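Local coordinates for protein halogenase (Chondromyces crocatus, PDB 3E1T) that probably uses flavin-adenine dinucleotide to install chlorine during chondrochloren biosynthesis, as an FAD-dependent halogenase, at residues A[180-191]-A[281-291]. Numbering follows the deposited sequence.
Sequences ERVYSRFFQNVA and RIRKDYSYCNT. With FAD (flavin-adenine dinucleotide), chain C.
Arg-181 holds CG anti to the backbone N and bends at chi3 (-73°), which lays its guanidinium flat on the Tyr-288 ring. Tyr-288 sets CG between its backbone N and carbonyl carbon (chi1 52°), which puts the ring beside the Arg-181 chain on the same sheet face. The contact consists of two antiparallel strand pairings, 181-183 with 288-290 and 189-191 with 281-284. They belong to two different sheets of this flavoprotein, and both segments pass from one sheet to the other here. The stack is a cation-pi pair: Arg-181 CZ lies 3.7 Å from the Tyr-288 ring centroid, with the planes 4° apart. Arg-181 CD adds a CH-pi contact over the ring face. Asn-170 O also binds Arg-181 NH2, and Asp-303 O binds Tyr-288 OH. An alanine in place of Tyr-288 would probably take away the ring under the guanidinium, leaving Asn-170 O and water to hold it. Val-182 N donates a hydrogen bond to Cys-289 O (2.8 Å), and Cys-289 N returns one. At the outer end, Thr-291 OG1 accepts from Glu-180 N at 2.8 Å. Between the pairings, a water accepts from Tyr-286 N and lies 2.9 Å from Phe-187 O. Beyond it, Ala-191 N donates a hydrogen bond to Arg-283 O (2.8 Å). Ala-191 CB meets FAD C7M at 3.4 Å, and the Arg-283 guanidinium has FAD C8M over one face, 3.6 Å from NH1.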
ATOM      1  N   GLU A 180     -15.660  10.783   0.008  1.00 29.41           N
ATOM      2  CA  GLU A 180     -15.364  10.889  -1.417  1.00 29.92           C
ATOM      3  C   GLU A 180     -13.897  10.493  -1.662  1.00 28.42           C
ATOM      4  O   GLU A 180     -13.005  10.926  -0.949  1.00 27.36           O
ATOM      5  CB  GLU A 180     -15.610  12.327  -1.903  1.00 30.11           C
ATOM      6  CG  GLU A 180     -15.322  12.550  -3.392  1.00 32.53           C
ATOM      7  CD  GLU A 180     -15.093  14.016  -3.768  1.00 34.06           C
ATOM      8  OE1 GLU A 180     -15.353  14.918  -2.936  1.00 38.82           O
ATOM      9  OE2 GLU A 180     -14.627  14.262  -4.911  1.00 41.27           O
ATOM     10  N   ARG A 181     -13.651   9.670  -2.666  1.00 27.73           N
ATOM     11  CA  ARG A 181     -12.268   9.351  -3.016  1.00 27.59           C
ATOM     12  C   ARG A 181     -11.726  10.507  -3.879  1.00 27.27           C
ATOM     13  O   ARG A 181     -12.371  10.929  -4.840  1.00 27.05           O
ATOM     14  CB  ARG A 181     -12.201   8.006  -3.736  1.00 27.32           C
ATOM     15  CG  ARG A 181     -10.858   7.681  -4.319  1.00 27.62           C
ATOM     16  CD  ARG A 181     -10.943   6.459  -5.191  1.00 27.86           C
ATOM     17  NE  ARG A 181     -11.087   5.248  -4.386  1.00 28.45           N
ATOM     18  CZ  ARG A 181     -10.955   4.018  -4.863  1.00 28.66           C
ATOM     19  NH1 ARG A 181     -10.686   3.822  -6.150  1.00 32.10           N
ATOM     20  NH2 ARG A 181     -11.091   2.984  -4.054  1.00 28.88           N
ATOM     21  N   VAL A 182     -10.572  11.034  -3.488  1.00 26.59           N
ATOM     22  CA  VAL A 182      -9.933  12.164  -4.170  1.00 26.30           C
ATOM     23  C   VAL A 182      -8.579  11.693  -4.722  1.00 26.53           C
ATOM     24  O   VAL A 182      -7.741  11.244  -3.966  1.00 25.66           O
ATOM     25  CB  VAL A 182      -9.740  13.356  -3.179  1.00 26.47           C
ATOM     26  CG1 VAL A 182      -8.919  14.478  -3.792  1.00 25.83           C
ATOM     27  CG2 VAL A 182     -11.119  13.908  -2.719  1.00 25.97           C
ATOM     28  N   TYR A 183      -8.402  11.761  -6.041  1.00 26.68           N
ATOM     29  CA  TYR A 183      -7.174  11.323  -6.690  1.00 27.40           C
ATOM     30  C   TYR A 183      -6.045  12.350  -6.590  1.00 27.77           C
ATOM     31  O   TYR A 183      -6.277  13.550  -6.693  1.00 28.68           O
ATOM     32  CB  TYR A 183      -7.447  10.931  -8.156  1.00 27.89           C
ATOM     33  CG  TYR A 183      -8.416   9.785  -8.264  1.00 27.93           C
ATOM     34  CD1 TYR A 183      -7.963   8.466  -8.239  1.00 28.53           C
ATOM     35  CD2 TYR A 183      -9.792  10.011  -8.352  1.00 29.53           C
ATOM     36  CE1 TYR A 183      -8.854   7.391  -8.321  1.00 28.96           C
ATOM     37  CE2 TYR A 183     -10.697   8.935  -8.438  1.00 30.80           C
ATOM     38  CZ  TYR A 183     -10.212   7.634  -8.415  1.00 29.14           C
ATOM     39  OH  TYR A 183     -11.074   6.566  -8.500  1.00 31.47           O
ATOM     40  N   SER A 184      -4.833  11.858  -6.351  1.00 28.39           N
ATOM     41  CA  SER A 184      -3.622  12.669  -6.398  1.00 29.00           C
ATOM     42  C   SER A 184      -3.267  12.996  -7.829  1.00 29.68           C
ATOM     43  O   SER A 184      -3.247  12.106  -8.676  1.00 29.69           O
ATOM     44  CB  SER A 184      -2.453  11.903  -5.798  1.00 29.05           C
ATOM     45  OG  SER A 184      -1.220  12.558  -6.098  1.00 28.67           O
ATOM     46  N   ARG A 185      -2.948  14.261  -8.091  1.00 30.28           N
ATOM     47  CA  ARG A 185      -2.469  14.649  -9.424  1.00 31.37           C
ATOM     48  C   ARG A 185      -0.970  14.354  -9.641  1.00 30.43           C
ATOM     49  O   ARG A 185      -0.495  14.284 -10.777  1.00 30.77           O
ATOM     50  CB  ARG A 185      -2.802  16.117  -9.705  1.00 32.42           C
ATOM     51  CG  ARG A 185      -4.295  16.370  -9.708  1.00 36.36           C
ATOM     52  CD  ARG A 185      -4.671  17.785 -10.153  1.00 44.26           C
ATOM     53  NE  ARG A 185      -5.824  18.275  -9.390  1.00 49.51           N
ATOM     54  CZ  ARG A 185      -7.095  17.920  -9.589  1.00 52.29           C
ATOM     55  NH1 ARG A 185      -7.425  17.058 -10.548  1.00 53.63           N
ATOM     56  NH2 ARG A 185      -8.048  18.434  -8.815  1.00 53.48           N
ATOM     57  N   PHE A 186      -0.235  14.155  -8.555  1.00 29.26           N
ATOM     58  CA  PHE A 186       1.192  13.846  -8.641  1.00 28.03           C
ATOM     59  C   PHE A 186       1.455  12.421  -9.111  1.00 27.85           C
ATOM     60  O   PHE A 186       2.230  12.209 -10.030  1.00 27.53           O
ATOM     61  CB  PHE A 186       1.891  14.082  -7.302  1.00 27.85           C
ATOM     62  CG  PHE A 186       3.400  14.053  -7.402  1.00 27.89           C
ATOM     63  CD1 PHE A 186       4.101  15.194  -7.774  1.00 27.25           C
ATOM     64  CD2 PHE A 186       4.107  12.876  -7.157  1.00 26.26           C
ATOM     65  CE1 PHE A 186       5.496  15.167  -7.890  1.00 27.50           C
ATOM     66  CE2 PHE A 186       5.493  12.827  -7.274  1.00 27.53           C
ATOM     67  CZ  PHE A 186       6.193  13.984  -7.639  1.00 27.32           C
ATOM     68  N   PHE A 187       0.833  11.446  -8.444  1.00 26.91           N
ATOM     69  CA  PHE A 187       1.044  10.039  -8.749  1.00 26.18           C
ATOM     70  C   PHE A 187       0.062   9.551  -9.815  1.00 26.73           C
ATOM     71  O   PHE A 187      -0.631   8.551  -9.637  1.00 25.92           O
ATOM     72  CB  PHE A 187       0.953   9.199  -7.463  1.00 25.38           C
ATOM     73  CG  PHE A 187       1.956   9.603  -6.406  1.00 23.93           C
ATOM     74  CD1 PHE A 187       3.291   9.228  -6.515  1.00 22.37           C
ATOM     75  CD2 PHE A 187       1.571  10.384  -5.334  1.00 22.26           C
ATOM     76  CE1 PHE A 187       4.223   9.612  -5.557  1.00 22.97           C
ATOM     77  CE2 PHE A 187       2.486  10.762  -4.359  1.00 22.22           C
ATOM     78  CZ  PHE A 187       3.823  10.354  -4.474  1.00 23.37           C
ATOM     79  N   GLN A 188       0.035  10.264 -10.937  1.00 27.29           N
ATOM     80  CA  GLN A 188      -0.860   9.963 -12.047  1.00 28.76           C
ATOM     81  C   GLN A 188      -0.161   8.972 -12.970  1.00 28.15           C
ATOM     82  O   GLN A 188       0.238   9.306 -14.095  1.00 27.78           O
ATOM     83  CB  GLN A 188      -1.204  11.258 -12.783  1.00 29.15           C
ATOM     84  CG  GLN A 188      -2.495  11.223 -13.580  1.00 34.37           C
ATOM     85  CD  GLN A 188      -2.951  12.622 -13.973  1.00 39.29           C
ATOM     86  OE1 GLN A 188      -3.244  13.457 -13.110  1.00 41.80           O
ATOM     87  NE2 GLN A 188      -2.986  12.892 -15.277  1.00 41.55           N
ATOM     88  N   ASN A 189      -0.007   7.750 -12.461  1.00 28.19           N
ATOM     89  CA  ASN A 189       0.808   6.729 -13.090  1.00 28.17           C
ATOM     90  C   ASN A 189      -0.029   5.486 -13.358  1.00 28.63           C
ATOM     91  O   ASN A 189      -1.085   5.296 -12.743  1.00 28.61           O
ATOM     92  CB  ASN A 189       1.980   6.333 -12.181  1.00 28.16           C
ATOM     93  CG  ASN A 189       2.739   7.523 -11.606  1.00 28.03           C
ATOM     94  OD1 ASN A 189       3.300   7.435 -10.504  1.00 27.83           O
ATOM     95  ND2 ASN A 189       2.789   8.625 -12.349  1.00 26.29           N
ATOM     96  N   VAL A 190       0.443   4.657 -14.288  1.00 28.41           N
ATOM     97  CA  VAL A 190      -0.122   3.346 -14.528  1.00 28.90           C
ATOM     98  C   VAL A 190       0.989   2.305 -14.394  1.00 28.68           C
ATOM     99  O   VAL A 190       2.112   2.523 -14.860  1.00 28.33           O
ATOM    100  CB  VAL A 190      -0.792   3.246 -15.918  1.00 28.96           C
ATOM    101  CG1 VAL A 190      -1.919   4.258 -16.032  1.00 29.61           C
ATOM    102  CG2 VAL A 190       0.225   3.485 -17.014  1.00 31.12           C
ATOM    103  N   ALA A 191       0.692   1.203 -13.716  1.00 28.29           N
ATOM    104  CA  ALA A 191       1.644   0.092 -13.627  1.00 28.69           C
ATOM    105  C   ALA A 191       1.249  -1.012 -14.606  1.00 29.16           C
ATOM    106  O   ALA A 191       0.068  -1.330 -14.759  1.00 28.64           O
ATOM    107  CB  ALA A 191       1.718  -0.446 -12.229  1.00 28.45           C
ATOM    108  N   ARG A 281      -0.983  -7.617 -16.228  1.00 40.19           N
ATOM    109  CA  ARG A 281      -2.097  -6.787 -15.769  1.00 39.71           C
ATOM    110  C   ARG A 281      -1.767  -5.299 -15.839  1.00 38.91           C
ATOM    111  O   ARG A 281      -0.599  -4.922 -15.918  1.00 38.68           O
ATOM    112  CB  ARG A 281      -2.477  -7.118 -14.323  1.00 39.86           C
ATOM    113  CG  ARG A 281      -2.244  -8.558 -13.837  1.00 41.69           C
ATOM    114  CD  ARG A 281      -3.232  -9.552 -14.394  1.00 43.79           C
ATOM    115  NE  ARG A 281      -3.662 -10.536 -13.393  1.00 45.05           N
ATOM    116  CZ  ARG A 281      -2.970 -11.610 -13.017  1.00 46.56           C
ATOM    117  NH1 ARG A 281      -1.767 -11.868 -13.523  1.00 47.41           N
ATOM    118  NH2 ARG A 281      -3.487 -12.432 -12.115  1.00 47.55           N
ATOM    119  N   ILE A 282      -2.802  -4.464 -15.788  1.00 37.73           N
ATOM    120  CA  ILE A 282      -2.631  -3.027 -15.638  1.00 36.87           C
ATOM    121  C   ILE A 282      -3.352  -2.521 -14.375  1.00 35.78           C
ATOM    122  O   ILE A 282      -4.441  -3.005 -14.031  1.00 34.92           O
ATOM    123  CB  ILE A 282      -3.080  -2.235 -16.909  1.00 37.15           C
ATOM    124  CG1 ILE A 282      -2.560  -0.793 -16.847  1.00 37.44           C
ATOM    125  CG2 ILE A 282      -4.608  -2.261 -17.079  1.00 38.16           C
ATOM    126  CD1 ILE A 282      -2.698  -0.005 -18.119  1.00 37.67           C
ATOM    127  N   ARG A 283      -2.717  -1.576 -13.678  1.00 34.09           N
ATOM    128  CA  ARG A 283      -3.355  -0.829 -12.607  1.00 32.81           C
ATOM    129  C   ARG A 283      -3.184   0.669 -12.862  1.00 33.05           C
ATOM    130  O   ARG A 283      -2.093   1.145 -13.146  1.00 32.33           O
ATOM    131  CB  ARG A 283      -2.793  -1.210 -11.237  1.00 32.83           C
ATOM    132  CG  ARG A 283      -3.312  -2.533 -10.676  1.00 31.49           C
ATOM    133  CD  ARG A 283      -4.789  -2.447 -10.200  1.00 31.28           C
ATOM    134  NE  ARG A 283      -4.994  -1.418  -9.177  1.00 30.48           N
ATOM    135  CZ  ARG A 283      -4.664  -1.548  -7.895  1.00 30.16           C
ATOM    136  NH1 ARG A 283      -4.127  -2.674  -7.446  1.00 28.95           N
ATOM    137  NH2 ARG A 283      -4.886  -0.547  -7.056  1.00 29.74           N
ATOM    138  N   LYS A 284      -4.280   1.398 -12.736  1.00 32.57           N
ATOM    139  CA  LYS A 284      -4.352   2.787 -13.125  1.00 33.14           C
ATOM    140  C   LYS A 284      -5.128   3.512 -12.039  1.00 32.33           C
ATOM    141  O   LYS A 284      -5.869   2.877 -11.286  1.00 32.95           O
ATOM    142  CB  LYS A 284      -5.081   2.840 -14.468  1.00 33.63           C
ATOM    143  CG  LYS A 284      -5.453   4.186 -15.019  1.00 36.55           C
ATOM    144  CD  LYS A 284      -5.848   4.054 -16.486  1.00 39.92           C
ATOM    145  CE  LYS A 284      -6.954   3.005 -16.693  1.00 43.45           C
ATOM    146  NZ  LYS A 284      -8.304   3.446 -16.208  1.00 45.51           N
ATOM    147  N   ASP A 285      -4.955   4.828 -11.940  1.00 31.31           N
ATOM    148  CA  ASP A 285      -5.732   5.637 -11.004  1.00 30.38           C
ATOM    149  C   ASP A 285      -5.720   5.003  -9.610  1.00 29.15           C
ATOM    150  O   ASP A 285      -6.756   4.930  -8.947  1.00 28.60           O
ATOM    151  CB  ASP A 285      -7.191   5.808 -11.515  1.00 30.57           C
ATOM    152  CG  ASP A 285      -7.274   6.595 -12.812  1.00 31.14           C
ATOM    153  OD1 ASP A 285      -6.585   7.626 -12.925  1.00 31.98           O
ATOM    154  OD2 ASP A 285      -8.029   6.183 -13.727  1.00 34.39           O
ATOM    155  N   TYR A 286      -4.541   4.542  -9.176  1.00 27.55           N
ATOM    156  CA  TYR A 286      -4.390   3.895  -7.880  1.00 26.25           C
ATOM    157  C   TYR A 286      -4.035   4.840  -6.739  1.00 25.31           C
ATOM    158  O   TYR A 286      -4.087   4.428  -5.575  1.00 24.61           O
ATOM    159  CB  TYR A 286      -3.343   2.771  -7.956  1.00 27.23           C
ATOM    160  CG  TYR A 286      -1.962   3.210  -8.442  1.00 26.85           C
ATOM    161  CD1 TYR A 286      -1.163   4.079  -7.686  1.00 27.94           C
ATOM    162  CD2 TYR A 286      -1.453   2.735  -9.649  1.00 27.42           C
ATOM    163  CE1 TYR A 286       0.117   4.474  -8.140  1.00 28.17           C
ATOM    164  CE2 TYR A 286      -0.180   3.115 -10.107  1.00 28.90           C
ATOM    165  CZ  TYR A 286       0.591   3.981  -9.356  1.00 28.77           C
ATOM    166  OH  TYR A 286       1.851   4.330  -9.812  1.00 28.97           O
ATOM    167  N   SER A 287      -3.672   6.086  -7.040  1.00 23.30           N
ATOM    168  CA  SER A 287      -3.257   7.011  -5.965  1.00 22.87           C
ATOM    169  C   SER A 287      -4.390   7.949  -5.551  1.00 22.52           C
ATOM    170  O   SER A 287      -4.866   8.723  -6.361  1.00 22.22           O
ATOM    171  CB  SER A 287      -2.033   7.836  -6.359  1.00 22.57           C
ATOM    172  OG  SER A 287      -1.524   8.534  -5.214  1.00 23.05           O
ATOM    173  N   TYR A 288      -4.811   7.872  -4.294  1.00 22.24           N
ATOM    174  CA  TYR A 288      -6.005   8.605  -3.835  1.00 23.22           C
ATOM    175  C   TYR A 288      -6.091   8.589  -2.324  1.00 23.51           C
ATOM    176  O   TYR A 288      -5.408   7.810  -1.664  1.00 22.70           O
ATOM    177  CB  TYR A 288      -7.301   8.000  -4.423  1.00 22.89           C
ATOM    178  CG  TYR A 288      -7.409   6.514  -4.209  1.00 23.39           C
ATOM    179  CD1 TYR A 288      -7.734   5.996  -2.962  1.00 24.21           C
ATOM    180  CD2 TYR A 288      -7.163   5.618  -5.259  1.00 26.27           C
ATOM    181  CE1 TYR A 288      -7.812   4.623  -2.750  1.00 23.75           C
ATOM    182  CE2 TYR A 288      -7.241   4.239  -5.055  1.00 24.41           C
ATOM    183  CZ  TYR A 288      -7.558   3.758  -3.788  1.00 24.29           C
ATOM    184  OH  TYR A 288      -7.624   2.403  -3.562  1.00 22.47           O
ATOM    185  N   CYS A 289      -6.944   9.452  -1.792  1.00 24.88           N
ATOM    186  CA  CYS A 289      -7.261   9.461  -0.377  1.00 26.26           C
ATOM    187  C   CYS A 289      -8.740   9.805  -0.269  1.00 27.52           C
ATOM    188  O   CYS A 289      -9.280  10.531  -1.099  1.00 28.23           O
ATOM    189  CB  CYS A 289      -6.403  10.480   0.374  1.00 26.02           C
ATOM    190  SG  CYS A 289      -6.506  10.420   2.195  1.00 26.35           S
ATOM    191  N   ASN A 290      -9.398   9.266   0.752  1.00 28.39           N
ATOM    192  CA  ASN A 290     -10.793   9.586   1.009  1.00 28.15           C
ATOM    193  C   ASN A 290     -10.954  10.793   1.924  1.00 27.78           C
ATOM    194  O   ASN A 290     -10.106  11.043   2.782  1.00 27.75           O
ATOM    195  CB  ASN A 290     -11.514   8.354   1.565  1.00 28.66           C
ATOM    196  CG  ASN A 290     -12.101   7.485   0.463  1.00 31.06           C
ATOM    197  OD1 ASN A 290     -13.279   7.601   0.146  1.00 33.24           O
ATOM    198  ND2 ASN A 290     -11.268   6.625  -0.149  1.00 33.63           N
ATOM    199  N   THR A 291     -12.039  11.551   1.737  1.00 27.25           N
ATOM    200  CA  THR A 291     -12.327  12.723   2.587  1.00 27.42           C
ATOM    201  C   THR A 291     -12.630  12.353   4.033  1.00 27.36           C
ATOM    202  O   THR A 291     -12.558  13.203   4.930  1.00 27.98           O
ATOM    203  CB  THR A 291     -13.491  13.594   2.036  1.00 27.02           C
ATOM    204  OG1 THR A 291     -14.619  12.762   1.758  1.00 27.25           O
ATOM    205  CG2 THR A 291     -13.067  14.298   0.743  1.00 26.96           C
TER
HETATM  206  PA  FAD C 600      -6.828  -6.071  -1.111  1.00 27.39           P
HETATM  207  O1A FAD C 600      -5.508  -6.785  -0.989  1.00 28.07           O
HETATM  208  O2A FAD C 600      -7.132  -5.529  -2.465  1.00 26.90           O
HETATM  209  O5B FAD C 600      -7.980  -7.130  -0.711  1.00 26.81           O
HETATM  210  C5B FAD C 600      -9.348  -6.754  -0.665  1.00 28.95           C
HETATM  211  C4B FAD C 600     -10.223  -8.008  -0.743  1.00 31.44           C
HETATM  212  O4B FAD C 600     -11.592  -7.666  -0.816  1.00 31.30           O
HETATM  213  C3B FAD C 600      -9.911  -8.820  -1.995  1.00 33.36           C
HETATM  214  O3B FAD C 600      -9.598 -10.134  -1.591  1.00 36.68           O
HETATM  215  C2B FAD C 600     -11.192  -8.811  -2.804  1.00 33.90           C
HETATM  216  O2B FAD C 600     -11.419 -10.073  -3.366  1.00 31.82           O
HETATM  217  C1B FAD C 600     -12.242  -8.482  -1.759  1.00 33.58           C
HETATM  218  N9A FAD C 600     -13.432  -7.767  -2.255  1.00 35.59           N
HETATM  219  C8A FAD C 600     -13.518  -6.788  -3.212  1.00 35.61           C
HETATM  220  N7A FAD C 600     -14.816  -6.415  -3.310  1.00 36.82           N
HETATM  221  C5A FAD C 600     -15.553  -7.128  -2.424  1.00 36.30           C
HETATM  222  C6A FAD C 600     -16.920  -7.164  -2.107  1.00 35.67           C
HETATM  223  N6A FAD C 600     -17.822  -6.476  -2.818  1.00 35.08           N
HETATM  224  N1A FAD C 600     -17.353  -8.027  -1.128  1.00 34.72           N
HETATM  225  C2A FAD C 600     -16.483  -8.870  -0.487  1.00 35.06           C
HETATM  226  N3A FAD C 600     -15.145  -8.835  -0.817  1.00 35.80           N
HETATM  227  C4A FAD C 600     -14.688  -7.978  -1.758  1.00 35.76           C
HETATM  228  N1  FAD C 600       2.052  -3.091  -1.474  1.00 26.79           N
HETATM  229  C2  FAD C 600       3.115  -3.614  -0.793  1.00 27.58           C
HETATM  230  O2  FAD C 600       3.022  -3.727   0.427  1.00 27.48           O
HETATM  231  N3  FAD C 600       4.256  -3.980  -1.486  1.00 27.48           N
HETATM  232  C4  FAD C 600       4.328  -3.836  -2.867  1.00 28.11           C
HETATM  233  O4  FAD C 600       5.334  -4.181  -3.490  1.00 28.29           O
HETATM  234  C4X FAD C 600       3.251  -3.291  -3.555  1.00 28.01           C
HETATM  235  N5  FAD C 600       3.282  -3.131  -4.927  1.00 27.79           N
HETATM  236  C5X FAD C 600       2.192  -2.596  -5.586  1.00 27.53           C
HETATM  237  C6  FAD C 600       2.216  -2.420  -6.973  1.00 27.51           C
HETATM  238  C7  FAD C 600       1.104  -1.873  -7.632  1.00 27.65           C
HETATM  239  C7M FAD C 600       1.230  -1.488  -9.079  1.00 25.87           C
HETATM  240  C8  FAD C 600      -0.032  -1.497  -6.905  1.00 27.39           C
HETATM  241  C8M FAD C 600      -1.164  -0.721  -7.541  1.00 27.78           C
HETATM  242  C9  FAD C 600      -0.052  -1.685  -5.527  1.00 27.85           C
HETATM  243  C9A FAD C 600       1.052  -2.229  -4.860  1.00 27.85           C
HETATM  244  N10 FAD C 600       1.001  -2.409  -3.491  1.00 27.92           N
HETATM  245  C10 FAD C 600       2.098  -2.929  -2.837  1.00 27.86           C
HETATM  246  C1' FAD C 600      -0.273  -2.119  -2.716  1.00 28.31           C
HETATM  247  C2' FAD C 600      -1.064  -3.370  -2.315  1.00 29.21           C
HETATM  248  O2' FAD C 600      -1.527  -3.989  -3.497  1.00 28.68           O
HETATM  249  C3' FAD C 600      -2.272  -3.001  -1.439  1.00 27.50           C
HETATM  250  O3' FAD C 600      -1.968  -1.908  -0.600  1.00 28.41           O
HETATM  251  C4' FAD C 600      -2.759  -4.113  -0.510  1.00 28.28           C
HETATM  252  O4' FAD C 600      -3.169  -5.221  -1.279  1.00 27.62           O
HETATM  253  C5' FAD C 600      -3.942  -3.600   0.312  1.00 26.01           C
HETATM  254  O5' FAD C 600      -4.598  -4.680   0.918  1.00 27.86           O
HETATM  255  P   FAD C 600      -6.164  -4.614   1.270  1.00 25.76           P
HETATM  256  O1P FAD C 600      -6.464  -5.642   2.341  1.00 26.39           O
HETATM  257  O2P FAD C 600      -6.539  -3.247   1.751  1.00 22.01           O
HETATM  258  O3P FAD C 600      -6.919  -4.841  -0.107  1.00 23.76           O
HETATM  259  O   HOH W   1     -12.280   4.247  -1.724  1.00 36.91           O
HETATM  260  O   HOH W   2      -4.266   9.119  -9.216  1.00 32.78           O
HETATM  261  O   HOH W   3      -2.514   6.350 -10.188  1.00 40.01           O
HETATM  262  O   HOH W   4      -3.224   6.651 -12.892  1.00 36.48           O